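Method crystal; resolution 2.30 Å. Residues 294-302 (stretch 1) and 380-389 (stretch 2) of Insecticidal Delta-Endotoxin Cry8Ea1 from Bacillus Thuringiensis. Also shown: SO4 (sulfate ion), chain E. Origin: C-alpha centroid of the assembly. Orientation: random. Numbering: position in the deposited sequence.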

# COMPACT_ATOMS: atom_id res chain seq x y z
N ALA A 294 -31.85 -27.89 21.94
CA ALA A 294 -32.87 -28.12 20.95
C ALA A 294 -32.97 -26.99 19.95
O ALA A 294 -33.27 -27.19 18.81
CB ALA A 294 -34.19 -28.41 21.61
N SER A 295 -32.71 -25.78 20.40
CA SER A 295 -32.94 -24.60 19.55
C SER A 295 -31.72 -23.73 19.34
O SER A 295 -31.80 -22.66 18.76
CB SER A 295 -34.07 -23.76 20.16
OG SER A 295 -34.21 -24.01 21.58
N ASN A 296 -30.57 -24.18 19.81
CA ASN A 296 -29.36 -23.42 19.62
C ASN A 296 -28.45 -24.14 18.65
O ASN A 296 -28.05 -25.29 18.87
CB ASN A 296 -28.66 -23.19 20.96
CG ASN A 296 -29.19 -21.99 21.66
OD1 ASN A 296 -30.36 -21.67 21.57
ND2 ASN A 296 -28.31 -21.29 22.35
N TYR A 297 -28.10 -23.46 17.57
CA TYR A 297 -27.19 -24.08 16.62
C TYR A 297 -26.44 -23.05 15.82
O TYR A 297 -26.97 -21.97 15.53
CB TYR A 297 -27.93 -25.02 15.65
CG TYR A 297 -29.03 -24.36 14.86
CD1 TYR A 297 -30.34 -24.37 15.33
CD2 TYR A 297 -28.77 -23.69 13.67
CE1 TYR A 297 -31.38 -23.76 14.60
CE2 TYR A 297 -29.80 -23.06 12.93
CZ TYR A 297 -31.10 -23.11 13.41
OH TYR A 297 -32.12 -22.53 12.70
N LEU A 298 -25.22 -23.44 15.46
CA LEU A 298 -24.33 -22.65 14.63
C LEU A 298 -24.04 -23.38 13.31
O LEU A 298 -23.42 -24.47 13.30
CB LEU A 298 -23.04 -22.31 15.41
CG LEU A 298 -21.89 -21.50 14.78
CD1 LEU A 298 -22.32 -20.07 14.38
CD2 LEU A 298 -20.61 -21.50 15.71
N LYS A 299 -24.47 -22.78 12.21
CA LYS A 299 -24.01 -23.24 10.90
C LYS A 299 -22.91 -22.30 10.43
O LYS A 299 -23.12 -21.09 10.26
CB LYS A 299 -25.13 -23.26 9.89
CG LYS A 299 -26.11 -24.34 10.05
CD LYS A 299 -27.28 -23.98 9.15
CE LYS A 299 -28.07 -25.18 8.79
NZ LYS A 299 -29.43 -24.69 8.38
N LYS A 300 -21.72 -22.87 10.23
CA LYS A 300 -20.52 -22.05 10.11
C LYS A 300 -19.62 -22.50 8.97
O LYS A 300 -19.71 -23.62 8.51
CB LYS A 300 -19.76 -22.01 11.45
CG LYS A 300 -19.34 -23.35 11.98
CD LYS A 300 -18.38 -23.18 13.18
CE LYS A 300 -18.29 -24.42 14.10
NZ LYS A 300 -17.59 -25.50 13.40
N TRP A 301 -18.75 -21.60 8.55
CA TRP A 301 -17.75 -21.80 7.51
C TRP A 301 -16.67 -22.72 8.10
O TRP A 301 -15.89 -22.30 9.03
CB TRP A 301 -17.18 -20.41 7.21
CG TRP A 301 -16.10 -20.25 6.13
CD1 TRP A 301 -15.05 -21.10 5.83
CD2 TRP A 301 -15.95 -19.10 5.26
NE1 TRP A 301 -14.28 -20.56 4.80
CE2 TRP A 301 -14.80 -19.33 4.45
CE3 TRP A 301 -16.66 -17.91 5.10
CZ2 TRP A 301 -14.38 -18.42 3.47
CZ3 TRP A 301 -16.25 -17.01 4.12
CH2 TRP A 301 -15.10 -17.28 3.32
N ILE A 302 -16.65 -23.97 7.63
CA ILE A 302 -15.66 -24.98 8.06
C ILE A 302 -14.55 -25.28 7.03
O ILE A 302 -13.63 -26.04 7.32
CB ILE A 302 -16.30 -26.34 8.50
CG1 ILE A 302 -17.03 -27.01 7.33
CG2 ILE A 302 -17.19 -26.17 9.70
CD1 ILE A 302 -17.51 -28.47 7.60
N THR A 380 -24.22 -12.96 -0.45
CA THR A 380 -24.41 -13.28 0.94
C THR A 380 -24.27 -14.76 1.20
O THR A 380 -24.95 -15.59 0.58
CB THR A 380 -25.79 -12.83 1.46
OG1 THR A 380 -26.03 -11.48 1.06
CG2 THR A 380 -25.85 -12.97 2.95
N TYR A 381 -23.35 -15.03 2.12
CA TYR A 381 -23.25 -16.28 2.82
C TYR A 381 -24.03 -16.18 4.16
O TYR A 381 -23.61 -15.50 5.09
CB TYR A 381 -21.75 -16.59 3.07
CG TYR A 381 -21.51 -17.81 3.91
CD1 TYR A 381 -21.72 -19.10 3.39
CD2 TYR A 381 -21.09 -17.68 5.24
CE1 TYR A 381 -21.50 -20.26 4.17
CE2 TYR A 381 -20.91 -18.82 6.05
CZ TYR A 381 -21.08 -20.10 5.49
OH TYR A 381 -20.86 -21.22 6.26
N ASN A 382 -25.18 -16.87 4.24
CA ASN A 382 -25.87 -17.04 5.52
C ASN A 382 -26.65 -18.36 5.65
O ASN A 382 -27.86 -18.39 5.44
CB ASN A 382 -26.75 -15.83 5.83
CG ASN A 382 -27.33 -15.86 7.27
OD1 ASN A 382 -26.98 -16.71 8.12
ND2 ASN A 382 -28.22 -14.91 7.54
N PRO A 383 -25.97 -19.45 6.02
CA PRO A 383 -26.74 -20.72 6.08
C PRO A 383 -27.81 -20.75 7.19
O PRO A 383 -28.77 -21.50 7.06
CB PRO A 383 -25.68 -21.79 6.30
CG PRO A 383 -24.44 -21.03 6.74
CD PRO A 383 -24.54 -19.63 6.35
N GLY A 384 -27.65 -19.94 8.24
CA GLY A 384 -28.69 -19.76 9.26
C GLY A 384 -28.31 -20.28 10.63
O GLY A 384 -28.10 -21.46 10.79
N SER A 385 -28.16 -19.39 11.60
CA SER A 385 -27.83 -19.77 12.96
C SER A 385 -28.86 -19.19 13.91
O SER A 385 -29.62 -18.28 13.55
CB SER A 385 -26.43 -19.27 13.31
OG SER A 385 -25.43 -19.88 12.50
N GLU A 386 -28.88 -19.72 15.13
CA GLU A 386 -29.88 -19.33 16.13
C GLU A 386 -29.31 -19.51 17.55
O GLU A 386 -28.57 -20.47 17.81
CB GLU A 386 -31.15 -20.16 15.94
CG GLU A 386 -32.46 -19.34 15.84
CD GLU A 386 -32.53 -18.31 14.69
OE1 GLU A 386 -33.02 -18.65 13.59
OE2 GLU A 386 -32.14 -17.13 14.90
N GLY A 387 -29.63 -18.57 18.43
CA GLY A 387 -29.20 -18.60 19.84
C GLY A 387 -27.70 -18.49 20.07
O GLY A 387 -27.19 -19.03 21.04
N ILE A 388 -26.99 -17.80 19.18
CA ILE A 388 -25.55 -17.72 19.29
C ILE A 388 -25.07 -16.34 19.79
O ILE A 388 -25.78 -15.33 19.63
CB ILE A 388 -24.88 -18.01 17.94
CG1 ILE A 388 -25.56 -17.17 16.84
CG2 ILE A 388 -24.94 -19.49 17.63
CD1 ILE A 388 -24.62 -16.61 15.82
N GLY A 389 -23.87 -16.29 20.38
CA GLY A 389 -23.10 -15.04 20.45
C GLY A 389 -22.56 -14.67 19.08
O GLY A 389 -22.23 -15.54 18.26
S SO4 E . -31.49 -27.44 9.37
O1 SO4 E . -32.44 -28.40 9.93
O2 SO4 E . -31.65 -27.38 7.92
O3 SO4 E . -31.81 -26.14 10.00
O4 SO4 E . -30.10 -27.79 9.66
O HOH W 1 -25.12 -19.10 9.87
O HOH W 2 -30.80 -22.51 8.43

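What holds the two backbones together? They run antiparallel and meet in a single beta bridge, where Tyr-297 and Glu-386 bond in both directions: Tyr-297 N donates to Glu-386 O at 3.0 Å, and Glu-386 N donates to Tyr-297 O, also at 3.0 Å. Two residues further along, a side chain takes over the role of a backbone acceptor, as Lys-299 N donates to Ser-385 OG at 3.1 Å.

How does water extend this pairing? Beyond the bridge the chains lie too far apart for direct pairing, and water 1 fills the gap. Its oxygen donates to Lys-299 O (2.8 Å) and accepts from Gly-384 N (3.1 Å) and Ser-385 OG (2.8 Å). The serine hydroxyl thus accepts from the lysine amide and donates to the water. Water 2 links Lys-299 NZ to Pro-383 O, its oxygen 2.6 Å from each, so the ammonium reaches that carbonyl indirectly. The same NZ makes a weak hydrogen bond of 3.2 Å to O3 of a sulfate ion, probably from the crystallisation liquor.

Which aromatic rings take part? Glu-386 CB lies over one face of the Tyr-297 ring, 4.1 Å from its centroid, in a CH-pi contact, while Gly-384 O approaches the ring edge, 3.2 Å from Tyr-297 CE2. Farther along, Trp-301 turns its edge toward the face of Tyr-381, with the planes at 70°.

Where do shape and apolar packing matter? Leu-298 CB meets Ile-388 CG2 at 4.1 Å, and Lys-299 CB rests 3.9 Å from Pro-383 CG, so the lysine contributes aliphatic surface as well as charge. Gly-387 has positive phi, and a beta carbon there would clash with Asn-296 OD1. At Gly-384 the constraint is its own backbone: a beta carbon would jam against the preceding carbonyl oxygen.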